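Local atomic coordinates of CAIP (Helicobacter cinaedi, PDB entry 5LBH), a protein that probably takes up and stores iron as a Dps-like mini-ferritin and, as an antigen, promotes the differentiation of macrophages into foam cells in atherosclerotic inflammation. Residues N24-D33 / E82-I92; V51-L62 / D119-K129. All coordinates share one frame; numbering follows the deposited sequence.

Contact 1. Residues N24-D33 / E82-I92. With FE (Fe (III) ion), chain V.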
loop_
_atom_site.group_PDB
_atom_site.type_symbol
_atom_site.label_atom_id
_atom_site.label_comp_id
_atom_site.label_asym_id
_atom_site.label_seq_id
_atom_site.Cartn_x
_atom_site.Cartn_y
_atom_site.Cartn_z
ATOM N N ASN A 24 -32.133 9.848 -4.756
ATOM C CA ASN A 24 -33.048 10.850 -4.234
ATOM C C ASN A 24 -32.986 10.917 -2.703
ATOM O O ASN A 24 -32.878 12.006 -2.129
ATOM C CB ASN A 24 -34.446 10.525 -4.767
ATOM C CG ASN A 24 -35.513 11.451 -4.268
ATOM O OD1 ASN A 24 -35.240 12.498 -3.702
ATOM N ND2 ASN A 24 -36.763 11.082 -4.530
ATOM N N PHE A 25 -33.016 9.766 -2.019
ATOM C CA PHE A 25 -32.789 9.775 -0.569
ATOM C C PHE A 25 -31.433 10.387 -0.223
ATOM O O PHE A 25 -31.301 11.148 0.747
ATOM C CB PHE A 25 -32.861 8.353 -0.004
ATOM C CG PHE A 25 -34.198 7.696 -0.168
ATOM C CD1 PHE A 25 -35.351 8.456 -0.281
ATOM C CD2 PHE A 25 -34.302 6.316 -0.201
ATOM C CE1 PHE A 25 -36.587 7.848 -0.429
ATOM C CE2 PHE A 25 -35.531 5.697 -0.340
ATOM C CZ PHE A 25 -36.682 6.466 -0.456
ATOM N N HIS A 26 -30.415 10.050 -1.011
ATOM C CA HIS A 26 -29.058 10.521 -0.782
ATOM C C HIS A 26 -28.966 12.042 -0.879
ATOM O O HIS A 26 -28.245 12.676 -0.104
ATOM C CB HIS A 26 -28.146 9.829 -1.792
ATOM C CG HIS A 26 -26.731 10.296 -1.777
ATOM N ND1 HIS A 26 -25.862 10.034 -0.735
ATOM C CD2 HIS A 26 -26.013 10.969 -2.708
ATOM C CE1 HIS A 26 -24.678 10.543 -1.020
ATOM N NE2 HIS A 26 -24.742 11.114 -2.209
ATOM N N TRP A 27 -29.688 12.644 -1.827
ATOM C CA TRP A 27 -29.609 14.082 -2.071
ATOM C C TRP A 27 -30.488 14.904 -1.123
ATOM O O TRP A 27 -30.145 16.049 -0.806
ATOM C CB TRP A 27 -30.032 14.395 -3.504
ATOM C CG TRP A 27 -29.194 13.801 -4.571
ATOM C CD1 TRP A 27 -27.842 13.609 -4.548
ATOM C CD2 TRP A 27 -29.645 13.349 -5.858
ATOM N NE1 TRP A 27 -27.425 13.048 -5.734
ATOM C CE2 TRP A 27 -28.509 12.880 -6.557
ATOM C CE3 TRP A 27 -30.900 13.283 -6.478
ATOM C CZ2 TRP A 27 -28.587 12.346 -7.842
ATOM C CZ3 TRP A 27 -30.986 12.756 -7.749
ATOM C CH2 TRP A 27 -29.832 12.290 -8.425
ATOM N N ASN A 28 -31.642 14.374 -0.705
ATOM C CA ASN A 28 -32.704 15.187 -0.121
ATOM C C ASN A 28 -32.988 14.846 1.339
ATOM O O ASN A 28 -34.066 15.195 1.849
ATOM C CB ASN A 28 -33.985 15.049 -0.945
ATOM C CG ASN A 28 -33.830 15.604 -2.356
ATOM O OD1 ASN A 28 -33.247 16.663 -2.551
ATOM N ND2 ASN A 28 -34.384 14.904 -3.341
ATOM N N VAL A 29 -32.078 14.122 2.005
ATOM C CA VAL A 29 -32.189 13.923 3.446
ATOM C C VAL A 29 -31.949 15.242 4.179
ATOM O O VAL A 29 -31.079 16.043 3.808
ATOM C CB VAL A 29 -31.234 12.803 3.916
ATOM C CG1 VAL A 29 -29.773 13.126 3.597
ATOM C CG2 VAL A 29 -31.388 12.569 5.403
ATOM N N LYS A 30 -32.743 15.485 5.211
ATOM C CA LYS A 30 -32.622 16.665 6.048
ATOM C C LYS A 30 -32.471 16.194 7.483
ATOM O O LYS A 30 -32.707 15.027 7.790
ATOM C CB LYS A 30 -33.853 17.563 5.908
ATOM C CG LYS A 30 -34.075 18.045 4.491
ATOM C CD LYS A 30 -33.044 19.044 4.034
ATOM C CE LYS A 30 -33.214 19.302 2.538
ATOM N NZ LYS A 30 -34.657 19.353 2.104
ATOM N N GLY A 31 -32.064 17.098 8.366
ATOM C CA GLY A 31 -32.058 16.813 9.786
ATOM C C GLY A 31 -30.671 16.510 10.318
ATOM O O GLY A 31 -29.703 16.338 9.575
ATOM N N MET A 32 -30.595 16.422 11.653
ATOM C CA MET A 32 -29.301 16.392 12.336
ATOM C C MET A 32 -28.473 15.185 11.906
ATOM O O MET A 32 -27.243 15.264 11.824
ATOM C CB MET A 32 -29.518 16.391 13.853
ATOM C CG MET A 32 -28.556 17.292 14.658
ATOM S SD MET A 32 -28.595 19.083 14.300
ATOM C CE MET A 32 -26.896 19.400 13.830
ATOM N N ASP A 33 -29.131 14.082 11.578
ATOM C CA ASP A 33 -28.482 12.829 11.202
ATOM C C ASP A 33 -28.266 12.781 9.679
ATOM O O ASP A 33 -28.345 11.750 9.009
ATOM C CB ASP A 33 -29.390 11.725 11.761
ATOM C CG ASP A 33 -28.963 10.296 11.439
ATOM O OD1 ASP A 33 -29.607 9.400 12.021
ATOM O OD2 ASP A 33 -28.034 10.021 10.668
ATOM N N GLU A 82 -40.375 7.521 -6.570
ATOM C CA GLU A 82 -40.695 8.479 -5.521
ATOM C C GLU A 82 -40.554 9.911 -6.031
ATOM O O GLU A 82 -39.453 10.339 -6.409
ATOM C CB GLU A 82 -39.813 8.243 -4.292
ATOM C CG GLU A 82 -40.030 9.233 -3.158
ATOM C CD GLU A 82 -41.471 9.301 -2.690
ATOM O OE1 GLU A 82 -42.299 9.902 -3.400
ATOM O OE2 GLU A 82 -41.784 8.775 -1.603
ATOM N N SER A 83 -41.661 10.659 -6.014
ATOM C CA SER A 83 -41.674 12.026 -6.512
ATOM C C SER A 83 -41.334 13.069 -5.451
ATOM O O SER A 83 -40.854 14.147 -5.805
ATOM C CB SER A 83 -43.046 12.343 -7.111
ATOM O OG SER A 83 -43.115 11.947 -8.477
ATOM N N LYS A 84 -41.559 12.795 -4.166
ATOM C CA LYS A 84 -41.199 13.759 -3.130
ATOM C C LYS A 84 -39.692 14.025 -3.129
ATOM O O LYS A 84 -38.890 13.241 -3.646
ATOM C CB LYS A 84 -41.646 13.275 -1.749
ATOM C CG LYS A 84 -43.048 12.670 -1.725
ATOM C CD LYS A 84 -43.348 12.026 -0.382
ATOM C CE LYS A 84 -42.839 12.926 0.750
ATOM N NZ LYS A 84 -42.328 12.169 1.951
ATOM N N THR A 85 -39.307 15.155 -2.526
ATOM C CA THR A 85 -37.969 15.716 -2.690
ATOM C C THR A 85 -37.369 16.165 -1.368
ATOM O O THR A 85 -36.537 17.076 -1.352
ATOM C CB THR A 85 -37.963 16.898 -3.683
ATOM O OG1 THR A 85 -38.394 18.101 -3.025
ATOM C CG2 THR A 85 -38.784 16.635 -4.933
ATOM N N SER A 86 -37.809 15.589 -0.258
ATOM C CA SER A 86 -37.288 15.986 1.039
ATOM C C SER A 86 -37.626 14.872 2.019
ATOM O O SER A 86 -38.760 14.391 2.026
ATOM C CB SER A 86 -37.901 17.339 1.451
ATOM O OG SER A 86 -37.303 17.873 2.611
ATOM N N PHE A 87 -36.645 14.414 2.793
ATOM C CA PHE A 87 -36.880 13.296 3.699
ATOM C C PHE A 87 -36.141 13.496 5.010
ATOM O O PHE A 87 -35.025 14.015 5.035
ATOM C CB PHE A 87 -36.442 11.961 3.076
ATOM C CG PHE A 87 -36.956 11.749 1.680
ATOM C CD1 PHE A 87 -36.214 12.173 0.586
ATOM C CD2 PHE A 87 -38.193 11.145 1.467
ATOM C CE1 PHE A 87 -36.693 11.995 -0.696
ATOM C CE2 PHE A 87 -38.674 10.957 0.196
ATOM C CZ PHE A 87 -37.925 11.376 -0.893
ATOM N N CYS A 88 -36.788 13.119 6.102
ATOM C CA CYS A 88 -36.055 12.898 7.331
ATOM C C CYS A 88 -35.491 11.476 7.333
ATOM O O CYS A 88 -35.901 10.612 6.552
ATOM C CB CYS A 88 -36.945 13.188 8.544
ATOM S SG CYS A 88 -38.197 11.991 8.898
ATOM N N SER A 89 -34.513 11.254 8.201
ATOM C CA SER A 89 -33.761 10.008 8.189
ATOM C C SER A 89 -34.609 8.817 8.615
ATOM O O SER A 89 -34.349 7.693 8.176
ATOM C CB SER A 89 -32.549 10.144 9.098
ATOM O OG SER A 89 -31.365 10.014 8.334
ATOM N N LYS A 90 -35.617 9.025 9.468
ATOM C CA LYS A 90 -36.458 7.898 9.849
ATOM C C LYS A 90 -37.370 7.470 8.703
ATOM O O LYS A 90 -37.654 6.280 8.543
ATOM C CB LYS A 90 -37.278 8.238 11.094
ATOM C CG LYS A 90 -37.826 7.022 11.814
ATOM C CD LYS A 90 -39.293 7.192 12.186
ATOM C CE LYS A 90 -40.095 7.698 10.981
ATOM N NZ LYS A 90 -41.587 7.702 11.167
ATOM N N GLU A 91 -37.827 8.406 7.883
ATOM C CA GLU A 91 -38.634 8.020 6.736
ATOM C C GLU A 91 -37.818 7.193 5.737
ATOM O O GLU A 91 -38.295 6.173 5.229
ATOM C CB GLU A 91 -39.223 9.274 6.093
ATOM C CG GLU A 91 -39.655 9.070 4.669
ATOM C CD GLU A 91 -40.373 10.274 4.065
ATOM O OE1 GLU A 91 -40.186 11.420 4.561
ATOM O OE2 GLU A 91 -41.115 10.045 3.075
ATOM N N ILE A 92 -36.572 7.598 5.468
ATOM C CA ILE A 92 -35.710 6.849 4.551
ATOM C C ILE A 92 -35.441 5.440 5.072
ATOM O O ILE A 92 -35.438 4.469 4.304
ATOM C CB ILE A 92 -34.393 7.612 4.311
ATOM C CG1 ILE A 92 -34.629 8.868 3.482
ATOM C CG2 ILE A 92 -33.321 6.691 3.721
ATOM C CD1 ILE A 92 -33.399 9.722 3.314
HETATM FE FE FE V . -23.208 12.333 -3.612
HETATM O O HOH W 1 -21.179 13.164 -2.251
#
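Phe25 and Phe87 meet in a T-shaped (edge-to-face) stack: the CD1-CE1 edge of Phe25 stands over the face of Phe87, with the ring centroids 5.0 Å apart and the planes at 86°. Behind it Ile92 runs antiparallel alongside Phe25, and its CD1 lies 3.6 Å from Phe25 CB. The same methyl also touches Val29, tying the first turn of helix 89-116 to residues 25-29. Beside this core, within the four-helix ferritin-like fold, Val29 pairs with Phe87 in a short, weakly bonded parallel bridge. Phe87 N donates to Asn28 O at 2.9 Å, and Phe87 O in turn takes Lys30 N at 2.7 Å. Toward the polar edge, Asn24 swings its amide away from its own backbone N (chi1 178°), and its ND2 donates nearly straight to Lys84 O, 3.2 Å away and in the plane of the Asn24 amide, while OD1 accepts from Asn28 ND2 and also lies at the rim of the Phe87 ring. At the other end Lys30 curls back at chi2 (-70°), bringing NZ to Ser86 OG at 3.1 Å. On the far side of helix 4-28, His26 NE2 binds the iron at 2.4 Å, and Asp53 and Glu57 of a neighbouring subunit complete its protein ligands.

Contact 2. Residues V51-L62 / D119-K129; sequences VFDDVAERVLQL and DKVSAAYADDK. With FE (Fe (III) ion), chain M.
Helices 51-61 and 120-129 run antiparallel, 171° between their directions, with axes 11.8 Å apart at closest approach, so long side chains, chiefly Arg58 and Tyr125, do the bridging. Arg58 makes the polar part of the contact. Its chain bends at chi2 (67°) and lays the edge of the guanidinium against the start of the second helix: NE donates almost straight to Ser122 OG (2.8 Å), and NH2 makes a salt bridge with Asp119 OD2 (2.8 Å), which it meets on the syn side. Both acceptors lie in the guanidinium plane, fixing its rotation, while Val121 packs over one face and Leu62 CD2 over the other. Asp119 is the N-cap of helix 120-144. Its OD2 also accepts from Ser122 N, from the face opposite Arg58, and its OD1 takes the Ser122 hydroxyl at 2.9 Å. The remaining NH1 of Arg58 reaches Gln134 of a neighbouring subunit. One turn nearer the middle of the bundle, Tyr125 OH comes 3.5 Å from Asp54 CB and rests against Val51. On another side of helix 51-61, Asp53 OD2 and Glu57 OE1 bind iron together with His26 of a different subunit, an intersubunit site placed as the ferroxidase centre is in Dps-family mini-ferritins.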
loop_
_atom_site.group_PDB
_atom_site.type_symbol
_atom_site.label_atom_id
_atom_site.label_comp_id
_atom_site.label_asym_id
_atom_site.label_seq_id
_atom_site.Cartn_x
_atom_site.Cartn_y
_atom_site.Cartn_z
ATOM N N VAL A 51 -25.607 -5.373 -8.382
ATOM C CA VAL A 51 -26.624 -6.375 -8.726
ATOM C C VAL A 51 -27.177 -6.116 -10.122
ATOM O O VAL A 51 -27.382 -7.051 -10.898
ATOM C CB VAL A 51 -27.757 -6.445 -7.676
ATOM C CG1 VAL A 51 -27.233 -6.507 -6.302
ATOM C CG2 VAL A 51 -28.755 -5.353 -7.828
ATOM N N PHE A 52 -27.384 -4.845 -10.477
ATOM C CA PHE A 52 -27.898 -4.521 -11.802
ATOM C C PHE A 52 -27.027 -5.146 -12.888
ATOM O O PHE A 52 -27.531 -5.761 -13.835
ATOM C CB PHE A 52 -27.976 -3.003 -11.962
ATOM C CG PHE A 52 -28.460 -2.555 -13.310
ATOM C CD1 PHE A 52 -29.807 -2.688 -13.660
ATOM C CD2 PHE A 52 -27.587 -1.964 -14.215
ATOM C CE1 PHE A 52 -30.275 -2.247 -14.894
ATOM C CE2 PHE A 52 -28.042 -1.526 -15.462
ATOM C CZ PHE A 52 -29.390 -1.667 -15.800
ATOM N N ASP A 53 -25.711 -5.013 -12.749
ATOM C CA ASP A 53 -24.784 -5.549 -13.741
ATOM C C ASP A 53 -24.606 -7.067 -13.597
ATOM O O ASP A 53 -24.545 -7.779 -14.606
ATOM C CB ASP A 53 -23.449 -4.809 -13.636
ATOM C CG ASP A 53 -22.494 -5.142 -14.775
ATOM O OD1 ASP A 53 -22.943 -5.211 -15.948
ATOM O OD2 ASP A 53 -21.281 -5.300 -14.498
ATOM N N ASP A 54 -24.512 -7.576 -12.355
ATOM C CA ASP A 54 -24.358 -9.017 -12.138
ATOM C C ASP A 54 -25.527 -9.779 -12.725
ATOM O O ASP A 54 -25.349 -10.753 -13.466
ATOM C CB ASP A 54 -24.301 -9.350 -10.649
ATOM C CG ASP A 54 -23.098 -8.792 -9.962
ATOM O OD1 ASP A 54 -23.166 -8.641 -8.714
ATOM O OD2 ASP A 54 -22.100 -8.523 -10.663
ATOM N N VAL A 55 -26.738 -9.341 -12.380
ATOM C CA VAL A 55 -27.964 -10.033 -12.751
ATOM C C VAL A 55 -28.183 -9.991 -14.269
ATOM O O VAL A 55 -28.593 -10.990 -14.879
ATOM C CB VAL A 55 -29.119 -9.428 -11.924
ATOM C CG1 VAL A 55 -29.674 -8.160 -12.503
ATOM C CG2 VAL A 55 -30.165 -10.442 -11.630
ATOM N N ALA A 56 -27.883 -8.852 -14.908
ATOM C CA ALA A 56 -27.975 -8.766 -16.364
ATOM C C ALA A 56 -26.998 -9.720 -17.030
ATOM O O ALA A 56 -27.324 -10.350 -18.040
ATOM C CB ALA A 56 -27.688 -7.342 -16.843
ATOM N N GLU A 57 -25.765 -9.781 -16.515
ATOM C CA GLU A 57 -24.759 -10.668 -17.083
ATOM C C GLU A 57 -25.082 -12.132 -16.841
ATOM O O GLU A 57 -24.766 -12.979 -17.682
ATOM C CB GLU A 57 -23.389 -10.315 -16.524
ATOM C CG GLU A 57 -22.737 -9.217 -17.331
ATOM C CD GLU A 57 -21.483 -8.658 -16.704
ATOM O OE1 GLU A 57 -21.073 -7.567 -17.152
ATOM O OE2 GLU A 57 -20.892 -9.299 -15.795
ATOM N N ARG A 58 -25.755 -12.454 -15.740
ATOM C CA ARG A 58 -26.113 -13.849 -15.550
ATOM C C ARG A 58 -27.162 -14.282 -16.572
ATOM O O ARG A 58 -27.064 -15.376 -17.137
ATOM C CB ARG A 58 -26.597 -14.074 -14.119
ATOM C CG ARG A 58 -27.033 -15.489 -13.875
ATOM C CD ARG A 58 -25.842 -16.438 -13.952
ATOM N NE ARG A 58 -26.220 -17.829 -13.701
ATOM C CZ ARG A 58 -25.561 -18.878 -14.191
ATOM N NH1 ARG A 58 -24.488 -18.700 -14.964
ATOM N NH2 ARG A 58 -25.980 -20.105 -13.918
ATOM N N VAL A 59 -28.131 -13.408 -16.873
ATOM C CA VAL A 59 -29.103 -13.691 -17.925
ATOM C C VAL A 59 -28.384 -13.992 -19.229
ATOM O O VAL A 59 -28.725 -14.934 -19.955
ATOM C CB VAL A 59 -30.077 -12.497 -18.076
ATOM C CG1 VAL A 59 -30.883 -12.583 -19.353
ATOM C CG2 VAL A 59 -30.976 -12.388 -16.868
ATOM N N LEU A 60 -27.326 -13.247 -19.502
ATOM C CA LEU A 60 -26.653 -13.387 -20.776
ATOM C C LEU A 60 -25.932 -14.734 -20.867
ATOM O O LEU A 60 -26.070 -15.454 -21.861
ATOM C CB LEU A 60 -25.696 -12.206 -20.916
ATOM C CG LEU A 60 -25.442 -11.350 -22.160
ATOM C CD1 LEU A 60 -26.642 -10.994 -22.951
ATOM C CD2 LEU A 60 -24.812 -10.087 -21.692
ATOM N N GLN A 61 -25.238 -15.140 -19.805
ATOM C CA GLN A 61 -24.568 -16.434 -19.828
ATOM C C GLN A 61 -25.553 -17.605 -19.796
ATOM O O GLN A 61 -25.149 -18.735 -20.083
ATOM C CB GLN A 61 -23.484 -16.488 -18.739
ATOM C CG GLN A 61 -23.909 -16.082 -17.380
ATOM C CD GLN A 61 -22.767 -15.527 -16.551
ATOM O OE1 GLN A 61 -22.614 -15.874 -15.388
ATOM N NE2 GLN A 61 -21.990 -14.642 -17.131
ATOM N N LEU A 62 -26.808 -17.388 -19.396
ATOM C CA LEU A 62 -27.850 -18.405 -19.552
ATOM C C LEU A 62 -28.510 -18.351 -20.932
ATOM O O LEU A 62 -29.571 -18.956 -21.129
ATOM C CB LEU A 62 -28.909 -18.284 -18.452
ATOM C CG LEU A 62 -28.384 -18.580 -17.047
ATOM C CD1 LEU A 62 -29.329 -18.124 -15.901
ATOM C CD2 LEU A 62 -28.102 -20.073 -16.985
ATOM N N ASP A 119 -29.763 -25.240 -11.482
ATOM C CA ASP A 119 -28.938 -24.055 -11.706
ATOM C C ASP A 119 -28.408 -23.585 -10.354
ATOM O O ASP A 119 -28.869 -22.599 -9.773
ATOM C CB ASP A 119 -29.755 -22.975 -12.405
ATOM C CG ASP A 119 -28.935 -21.778 -12.783
ATOM O OD1 ASP A 119 -29.486 -20.860 -13.417
ATOM O OD2 ASP A 119 -27.749 -21.721 -12.428
ATOM N N LYS A 120 -27.382 -24.286 -9.871
ATOM C CA LYS A 120 -26.864 -24.005 -8.537
ATOM C C LYS A 120 -26.032 -22.734 -8.476
ATOM O O LYS A 120 -25.946 -22.131 -7.403
ATOM C CB LYS A 120 -26.086 -25.221 -8.002
ATOM C CG LYS A 120 -26.984 -26.456 -7.917
ATOM C CD LYS A 120 -26.311 -27.707 -7.381
ATOM C CE LYS A 120 -25.942 -28.668 -8.502
ATOM N NZ LYS A 120 -25.835 -30.063 -7.974
ATOM N N VAL A 121 -25.446 -22.309 -9.601
ATOM C CA VAL A 121 -24.687 -21.058 -9.650
ATOM C C VAL A 121 -25.595 -19.856 -9.395
ATOM O O VAL A 121 -25.258 -18.968 -8.608
ATOM C CB VAL A 121 -23.963 -20.918 -11.002
ATOM C CG1 VAL A 121 -23.202 -19.618 -11.037
ATOM C CG2 VAL A 121 -22.998 -22.079 -11.227
ATOM N N SER A 122 -26.734 -19.781 -10.098
ATOM C CA SER A 122 -27.686 -18.702 -9.857
ATOM C C SER A 122 -28.234 -18.763 -8.431
ATOM O O SER A 122 -28.398 -17.727 -7.768
ATOM C CB SER A 122 -28.840 -18.783 -10.855
ATOM O OG SER A 122 -28.438 -18.490 -12.167
ATOM N N ALA A 123 -28.489 -19.974 -7.929
ATOM C CA ALA A 123 -29.003 -20.116 -6.571
ATOM C C ALA A 123 -27.976 -19.669 -5.530
ATOM O O ALA A 123 -28.343 -19.050 -4.523
ATOM C CB ALA A 123 -29.456 -21.554 -6.327
ATOM N N ALA A 124 -26.688 -19.979 -5.746
ATOM C CA ALA A 124 -25.652 -19.554 -4.803
ATOM C C ALA A 124 -25.547 -18.032 -4.745
ATOM O O ALA A 124 -25.474 -17.442 -3.659
ATOM C CB ALA A 124 -24.308 -20.152 -5.198
ATOM N N TYR A 125 -25.546 -17.385 -5.919
ATOM C CA TYR A 125 -25.593 -15.931 -5.987
ATOM C C TYR A 125 -26.842 -15.380 -5.299
ATOM O O TYR A 125 -26.761 -14.405 -4.543
ATOM C CB TYR A 125 -25.541 -15.468 -7.447
ATOM C CG TYR A 125 -25.748 -13.983 -7.569
ATOM C CD1 TYR A 125 -24.706 -13.102 -7.322
ATOM C CD2 TYR A 125 -26.988 -13.454 -7.901
ATOM C CE1 TYR A 125 -24.878 -11.732 -7.403
ATOM C CE2 TYR A 125 -27.174 -12.075 -7.992
ATOM C CZ TYR A 125 -26.107 -11.220 -7.736
ATOM O OH TYR A 125 -26.256 -9.848 -7.812
ATOM N N ALA A 126 -28.009 -15.982 -5.548
ATOM C CA ALA A 126 -29.208 -15.468 -4.890
ATOM C C ALA A 126 -29.133 -15.672 -3.378
ATOM O O ALA A 126 -29.498 -14.775 -2.609
ATOM C CB ALA A 126 -30.462 -16.118 -5.471
ATOM N N ASP A 127 -28.639 -16.831 -2.929
ATOM C CA ASP A 127 -28.539 -17.061 -1.492
ATOM C C ASP A 127 -27.580 -16.081 -0.841
ATOM O O ASP A 127 -27.816 -15.640 0.291
ATOM C CB ASP A 127 -28.106 -18.493 -1.197
ATOM C CG ASP A 127 -29.160 -19.520 -1.597
ATOM O OD1 ASP A 127 -28.784 -20.680 -1.917
ATOM O OD2 ASP A 127 -30.363 -19.171 -1.561
ATOM N N ASP A 128 -26.524 -15.683 -1.550
ATOM C CA ASP A 128 -25.633 -14.674 -0.991
ATOM C C ASP A 128 -26.378 -13.353 -0.811
ATOM O O ASP A 128 -26.263 -12.709 0.239
ATOM C CB ASP A 128 -24.392 -14.516 -1.879
ATOM C CG ASP A 128 -23.420 -13.451 -1.369
ATOM O OD1 ASP A 128 -23.038 -12.548 -2.153
ATOM O OD2 ASP A 128 -22.999 -13.527 -0.187
ATOM N N LYS A 129 -27.197 -12.958 -1.799
ATOM C CA LYS A 129 -27.980 -11.734 -1.636
ATOM C C LYS A 129 -29.084 -11.896 -0.596
ATOM O O LYS A 129 -29.400 -10.935 0.116
ATOM C CB LYS A 129 -28.564 -11.261 -2.969
ATOM C CG LYS A 129 -27.497 -11.078 -4.025
ATOM C CD LYS A 129 -26.507 -10.015 -3.614
ATOM C CE LYS A 129 -25.158 -10.321 -4.211
ATOM N NZ LYS A 129 -24.150 -9.290 -3.864
HETATM FE FE FE M . -19.745 -6.096 -16.222
#

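Contacts 1 and 2 lie on opposite sides of the chain's centre, their own centres about 31 Å apart and their nearest atoms about 15 Å apart. Their segments alternate along the chain: 24-33, 51-62, 82-92, 119-129. Strand 29-30 leads into helix 34-61, and helix 89-116 is followed by helix 120-144, so the two contacts between them involve all four long helices of the bundle. The two ends of that bundle carry complementary halves of an intersubunit iron site, too far apart to share one metal within a chain. Each such site is therefore built between two chains, consistent with iron binding there depending on their pairing.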